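Metallo-beta-lactamase family protein (Staphylococcus aureus, PDB 3R2U) probably acts as a metal-dependent hydrolase or oxygenase of the metallo-beta-lactamase superfamily, binding an iron(III) ion and carrying a C-terminal rhodanese-like region. Local coordinates at residues Asp169-Gly174 / Gln242-Phe247; Gln214-His219 / Ile232-Leu237. All coordinates share one frame; numbering follows the deposited sequence.

Contact 1: Asp169-Gly174 / Gln242-Phe247; sequences DFIFVG and QTNWAF. With FE (Fe (III) ion), chain E.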
loop_
_atom_site.group_PDB
_atom_site.type_symbol
_atom_site.label_atom_id
_atom_site.label_comp_id
_atom_site.label_asym_id
_atom_site.label_seq_id
_atom_site.Cartn_x
_atom_site.Cartn_y
_atom_site.Cartn_z
ATOM N N ASP A 169 27.955 5.284 -17.755
ATOM C CA ASP A 169 28.637 6.369 -17.089
ATOM C C ASP A 169 29.667 7.037 -18.004
ATOM O O ASP A 169 30.578 7.735 -17.531
ATOM C CB ASP A 169 29.277 5.879 -15.781
ATOM C CG ASP A 169 28.245 5.539 -14.713
ATOM O OD1 ASP A 169 27.055 5.873 -14.876
ATOM O OD2 ASP A 169 28.620 4.947 -13.701
ATOM N N PHE A 170 29.512 6.836 -19.315
ATOM C CA PHE A 170 30.377 7.451 -20.319
ATOM C C PHE A 170 29.940 8.911 -20.514
ATOM O O PHE A 170 30.702 9.833 -20.226
ATOM C CB PHE A 170 30.338 6.607 -21.610
ATOM C CG PHE A 170 30.832 7.314 -22.843
ATOM C CD1 PHE A 170 31.991 8.063 -22.821
ATOM C CD2 PHE A 170 30.168 7.151 -24.055
ATOM C CE1 PHE A 170 32.457 8.701 -23.979
ATOM C CE2 PHE A 170 30.620 7.783 -25.215
ATOM C CZ PHE A 170 31.771 8.564 -25.173
ATOM N N ILE A 171 28.698 9.113 -20.963
ATOM C CA ILE A 171 28.130 10.457 -21.124
ATOM C C ILE A 171 26.906 10.654 -20.234
ATOM O O ILE A 171 25.953 9.851 -20.290
ATOM C CB ILE A 171 27.656 10.722 -22.562
ATOM C CG1 ILE A 171 28.830 10.606 -23.551
ATOM C CG2 ILE A 171 27.040 12.135 -22.661
ATOM C CD1 ILE A 171 28.398 10.703 -24.983
ATOM N N PHE A 172 26.925 11.719 -19.425
ATOM C CA PHE A 172 25.773 12.075 -18.591
ATOM C C PHE A 172 25.117 13.285 -19.195
ATOM O O PHE A 172 25.624 13.850 -20.178
ATOM C CB PHE A 172 26.181 12.445 -17.167
ATOM C CG PHE A 172 26.851 11.342 -16.415
ATOM C CD1 PHE A 172 26.217 10.123 -16.244
ATOM C CD2 PHE A 172 28.090 11.544 -15.822
ATOM C CE1 PHE A 172 26.822 9.104 -15.520
ATOM C CE2 PHE A 172 28.708 10.537 -15.091
ATOM C CZ PHE A 172 28.086 9.312 -14.951
ATOM N N VAL A 173 23.977 13.678 -18.639
ATOM C CA VAL A 173 23.360 14.910 -19.061
ATOM C C VAL A 173 24.181 15.996 -18.406
ATOM O O VAL A 173 24.219 16.095 -17.189
ATOM C CB VAL A 173 21.912 15.040 -18.609
ATOM C CG1 VAL A 173 21.392 16.436 -18.948
ATOM C CG2 VAL A 173 21.060 13.957 -19.247
ATOM N N GLY A 174 24.892 16.766 -19.204
ATOM C CA GLY A 174 25.689 17.872 -18.687
ATOM C C GLY A 174 27.122 17.550 -18.262
ATOM O O GLY A 174 27.855 18.449 -17.896
ATOM N N GLN A 242 26.477 21.389 -27.432
ATOM C CA GLN A 242 26.345 22.806 -27.118
ATOM C C GLN A 242 26.623 23.156 -25.660
ATOM O O GLN A 242 27.109 24.239 -25.375
ATOM C CB GLN A 242 24.904 23.284 -27.385
ATOM C CG GLN A 242 24.452 23.210 -28.819
ATOM C CD GLN A 242 25.086 24.256 -29.691
ATOM O OE1 GLN A 242 25.319 25.387 -29.259
ATOM N NE2 GLN A 242 25.344 23.895 -30.946
ATOM N N THR A 243 26.289 22.264 -24.735
ATOM C CA THR A 243 26.325 22.612 -23.311
ATOM C C THR A 243 27.250 21.793 -22.393
ATOM O O THR A 243 27.556 22.231 -21.295
ATOM C CB THR A 243 24.894 22.506 -22.723
ATOM O OG1 THR A 243 24.419 21.161 -22.867
ATOM C CG2 THR A 243 23.923 23.474 -23.442
ATOM N N ASN A 244 27.653 20.609 -22.828
ATOM C CA ASN A 244 28.530 19.714 -22.050
ATOM C C ASN A 244 29.992 20.039 -22.355
ATOM O O ASN A 244 30.437 19.863 -23.494
ATOM C CB ASN A 244 28.188 18.274 -22.425
ATOM C CG ASN A 244 28.902 17.222 -21.577
ATOM O OD1 ASN A 244 30.049 17.388 -21.145
ATOM N ND2 ASN A 244 28.222 16.095 -21.386
ATOM N N TRP A 245 30.739 20.496 -21.340
ATOM C CA TRP A 245 32.155 20.926 -21.512
ATOM C C TRP A 245 33.036 19.916 -22.249
ATOM O O TRP A 245 33.917 20.290 -23.001
ATOM C CB TRP A 245 32.816 21.222 -20.160
ATOM C CG TRP A 245 33.108 19.988 -19.374
ATOM C CD1 TRP A 245 32.275 19.352 -18.507
ATOM C CD2 TRP A 245 34.307 19.203 -19.426
ATOM N NE1 TRP A 245 32.880 18.230 -18.002
ATOM C CE2 TRP A 245 34.132 18.117 -18.546
ATOM C CE3 TRP A 245 35.512 19.314 -20.129
ATOM C CZ2 TRP A 245 35.118 17.153 -18.345
ATOM C CZ3 TRP A 245 36.495 18.353 -19.930
ATOM C CH2 TRP A 245 36.291 17.289 -19.045
ATOM N N ALA A 246 32.799 18.642 -21.992
ATOM C CA ALA A 246 33.597 17.563 -22.556
ATOM C C ALA A 246 33.606 17.573 -24.075
ATOM O O ALA A 246 34.559 17.146 -24.681
ATOM C CB ALA A 246 33.085 16.227 -22.042
ATOM N N PHE A 247 32.525 18.048 -24.685
ATOM C CA PHE A 247 32.418 18.100 -26.142
ATOM C C PHE A 247 33.058 19.310 -26.812
ATOM O O PHE A 247 33.226 19.304 -28.029
ATOM C CB PHE A 247 30.949 17.993 -26.558
ATOM C CG PHE A 247 30.385 16.638 -26.349
ATOM C CD1 PHE A 247 30.387 15.718 -27.370
ATOM C CD2 PHE A 247 29.896 16.258 -25.111
ATOM C CE1 PHE A 247 29.883 14.434 -27.162
ATOM C CE2 PHE A 247 29.393 14.986 -24.899
ATOM C CZ PHE A 247 29.386 14.076 -25.935
HETATM FE FE FE E . 30.093 3.526 -13.004
HETATM O O HOH W 1 29.359 20.996 -18.957
HETATM O O HOH W 2 28.362 2.347 -12.096
HETATM O O HOH W 3 31.676 1.959 -12.212
HETATM O O HOH W 4 30.295 4.678 -11.194
#
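Gly174 and Asn244 bring the two backbones closest, their CA atoms 4.8 Å apart, where the irregular loop 169-174 meets the chain leaving helix 237-243. No direct hydrogen bond joins the segments; a water bridges them instead, donating to Gly174 O (3.1 Å) and to Thr243 O and accepting from Trp245 N at 2.8 Å. Asn244 lies against the loop. Its CG stands anti to the backbone N (chi1 -173°), which brings ND2 to 3.6 Å from Gly174 C; that nitrogen donates to Glu240 OE1 and to Asp175 O, and the same Glu240 oxygen also accepts from Gly174 N. The other end of the amide, OD1, accepts from Ala246 N at 3.1 Å, with the donor tilted 23° from the carbonyl plane, so both ends of the group are tied. Farther along, Ile171 and Phe247 cross at about a right angle: CD1 of Ile171 meets CZ of Phe247 at 3.6 Å, in the ring plane, an edge contact rather than a stack. At the start of 169-174, Asp169 OD2 binds the iron(III) ion at 2.2 Å, alongside His80 and His143. The arrangement combines an Asx turn after a helix with the metal-ligand loop of a metallo-beta-lactamase fold.

Contact 2: Gln214-His219 / Ile232-Leu237; sequences QIWPGH and IPTSTL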
loop_
_atom_site.group_PDB
_atom_site.type_symbol
_atom_site.label_atom_id
_atom_site.label_comp_id
_atom_site.label_asym_id
_atom_site.label_seq_id
_atom_site.Cartn_x
_atom_site.Cartn_y
_atom_site.Cartn_z
ATOM N N GLN A 214 19.083 10.522 -29.061
ATOM C CA GLN A 214 18.948 10.757 -27.626
ATOM C C GLN A 214 20.133 10.130 -26.886
ATOM O O GLN A 214 20.788 9.233 -27.409
ATOM C CB GLN A 214 17.666 10.148 -27.101
ATOM C CG GLN A 214 16.406 10.725 -27.710
ATOM C CD GLN A 214 15.166 10.075 -27.147
ATOM O OE1 GLN A 214 15.063 9.877 -25.946
ATOM N NE2 GLN A 214 14.211 9.754 -28.008
ATOM N N ILE A 215 20.406 10.633 -25.679
ATOM C CA ILE A 215 21.442 10.102 -24.807
ATOM C C ILE A 215 20.703 9.578 -23.577
ATOM O O ILE A 215 20.010 10.325 -22.892
ATOM C CB ILE A 215 22.483 11.182 -24.360
ATOM C CG1 ILE A 215 23.232 11.792 -25.548
ATOM C CG2 ILE A 215 23.470 10.603 -23.377
ATOM C CD1 ILE A 215 23.925 10.813 -26.430
ATOM N N TRP A 216 20.833 8.288 -23.321
ATOM C CA TRP A 216 20.180 7.646 -22.206
ATOM C C TRP A 216 21.238 7.187 -21.203
ATOM O O TRP A 216 21.746 6.088 -21.305
ATOM C CB TRP A 216 19.373 6.460 -22.710
ATOM C CG TRP A 216 18.324 6.830 -23.723
ATOM C CD1 TRP A 216 17.424 7.850 -23.637
ATOM C CD2 TRP A 216 18.025 6.132 -24.934
ATOM N NE1 TRP A 216 16.602 7.855 -24.738
ATOM C CE2 TRP A 216 16.946 6.806 -25.549
ATOM C CE3 TRP A 216 18.579 5.016 -25.573
ATOM C CZ2 TRP A 216 16.404 6.397 -26.774
ATOM C CZ3 TRP A 216 18.034 4.603 -26.787
ATOM C CH2 TRP A 216 16.955 5.298 -27.372
ATOM N N PRO A 217 21.557 8.038 -20.218
ATOM C CA PRO A 217 22.638 7.762 -19.284
ATOM C C PRO A 217 22.275 6.776 -18.170
ATOM O O PRO A 217 21.098 6.502 -17.925
ATOM C CB PRO A 217 22.946 9.150 -18.721
ATOM C CG PRO A 217 21.598 9.810 -18.688
ATOM C CD PRO A 217 20.834 9.275 -19.867
ATOM N N GLY A 218 23.303 6.279 -17.498
ATOM C CA GLY A 218 23.139 5.319 -16.424
ATOM C C GLY A 218 22.997 5.951 -15.064
ATOM O O GLY A 218 22.590 5.295 -14.120
ATOM N N HIS A 219 23.362 7.223 -14.946
ATOM C CA HIS A 219 23.236 7.929 -13.676
ATOM C C HIS A 219 22.821 9.345 -13.946
ATOM O O HIS A 219 23.148 9.910 -14.992
ATOM C CB HIS A 219 24.523 7.896 -12.846
ATOM C CG HIS A 219 24.789 6.574 -12.202
ATOM N ND1 HIS A 219 25.504 5.570 -12.825
ATOM C CD2 HIS A 219 24.435 6.086 -10.985
ATOM C CE1 HIS A 219 25.569 4.518 -12.028
ATOM N NE2 HIS A 219 24.923 4.802 -10.908
ATOM N N ILE A 232 16.870 15.831 -15.649
ATOM C CA ILE A 232 16.146 15.396 -16.839
ATOM C C ILE A 232 16.721 14.042 -17.158
ATOM O O ILE A 232 17.936 13.882 -17.176
ATOM C CB ILE A 232 16.292 16.373 -18.033
ATOM C CG1 ILE A 232 15.323 15.978 -19.164
ATOM C CG2 ILE A 232 17.746 16.432 -18.533
ATOM C CD1 ILE A 232 15.094 17.094 -20.206
ATOM N N PRO A 233 15.858 13.059 -17.402
ATOM C CA PRO A 233 16.389 11.708 -17.567
ATOM C C PRO A 233 17.128 11.461 -18.877
ATOM O O PRO A 233 17.801 10.425 -18.997
ATOM C CB PRO A 233 15.133 10.828 -17.494
ATOM C CG PRO A 233 14.019 11.694 -17.952
ATOM C CD PRO A 233 14.398 13.119 -17.615
ATOM N N THR A 234 17.020 12.380 -19.842
ATOM C CA THR A 234 17.657 12.159 -21.120
ATOM C C THR A 234 18.074 13.447 -21.814
ATOM O O THR A 234 17.524 14.514 -21.576
ATOM C CB THR A 234 16.692 11.426 -22.082
ATOM O OG1 THR A 234 15.677 12.326 -22.516
ATOM C CG2 THR A 234 16.032 10.237 -21.416
ATOM N N SER A 235 19.042 13.338 -22.697
ATOM C CA SER A 235 19.439 14.489 -23.474
ATOM C C SER A 235 19.583 14.066 -24.914
ATOM O O SER A 235 19.024 13.046 -25.311
ATOM C CB SER A 235 20.728 15.073 -22.930
ATOM O OG SER A 235 20.983 16.310 -23.540
ATOM N N THR A 236 20.275 14.876 -25.714
ATOM C CA THR A 236 20.545 14.559 -27.107
ATOM C C THR A 236 21.988 14.902 -27.353
ATOM O O THR A 236 22.554 15.750 -26.675
ATOM C CB THR A 236 19.691 15.404 -28.080
ATOM O OG1 THR A 236 20.155 16.762 -28.061
ATOM C CG2 THR A 236 18.242 15.343 -27.693
ATOM N N LEU A 237 22.574 14.281 -28.361
ATOM C CA LEU A 237 23.969 14.513 -28.677
ATOM C C LEU A 237 24.234 15.960 -29.060
ATOM O O LEU A 237 25.200 16.567 -28.595
ATOM C CB LEU A 237 24.433 13.551 -29.786
ATOM C CG LEU A 237 25.900 13.671 -30.250
ATOM C CD1 LEU A 237 26.888 13.594 -29.078
ATOM C CD2 LEU A 237 26.232 12.606 -31.310
#
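Trp216 and Thr234 lie side by side and point the same way, and the methyl CG2 of Thr234 comes up to the indole edge, in the ring plane, 3.5 Å from CD1 of Trp216. The threonine torsion explains the approach: CG2 stands anti to the carbonyl carbon and OG1 between the two backbone branches (chi1 73°), which turns the methyl rather than the hydroxyl to the indole edge. The same indole is tied within its own strand, for Trp216 NE1 donates to Gln214 OE1 at 2.8 Å; the donor sits well above the amide plane, 56° out of it. Phe166 and Phe27 also meet this ring, their planes inclined to it by about 45°. Ile215 and Ser235 share the other face of the sheet. There CG1 of Ile215 packs 3.8 Å from Leu237 N, at the start of helix 237-243, while Ser235 OG is taken up by Glu240.

Beneath these side chains Ile215 and Ser235 form an antiparallel hydrogen-bonded pair. Ile215 N donates to Ser235 O at 2.8 Å and Ser235 N returns a bond to Ile215 O at 3.2 Å. Gln214 and Thr236 follow as a non-hydrogen-bonded pair, their CA atoms 4.2 Å apart. Beyond the ladder, Pro217 CD lies 3.4 Å from Pro233 O, and proline has no N-H to continue the bonding.

Strand 235-236 is the outermost of its sheet within the chain, and Thr234 O accepts from Gln214 NE2 of the second subunit, while Thr236 OG1 bonds to Tyr212 O there. The chemistry thus implies a short sheet edge secured by two backbone bonds and apolar contacts, with polar groups engaged across a subunit interface.

How the contacts relate
Both contacts are largely buried, and their centres lie 9 Å apart, contact 2 being nested in the chain loop that contact 1 closes. They share an element: strand 235-236 runs straight into helix 237-243, whose far end enters contact 1, and Leu237 CD1 touches Phe247 CE1 at 3.7 Å. Near the metal, His219 ND1 probably hydrogen-bonds to Asp169 OD1 (2.6 Å), linking 214-219 to an iron ligand. Their chemistry differs with place: contact 2, at a sheet edge and subunit interface, is held by direct backbone bonds, whereas contact 1, between loop and helix end, is joined through a water, the Glu240 carboxylate, which accepts from both segments, and an apolar touch.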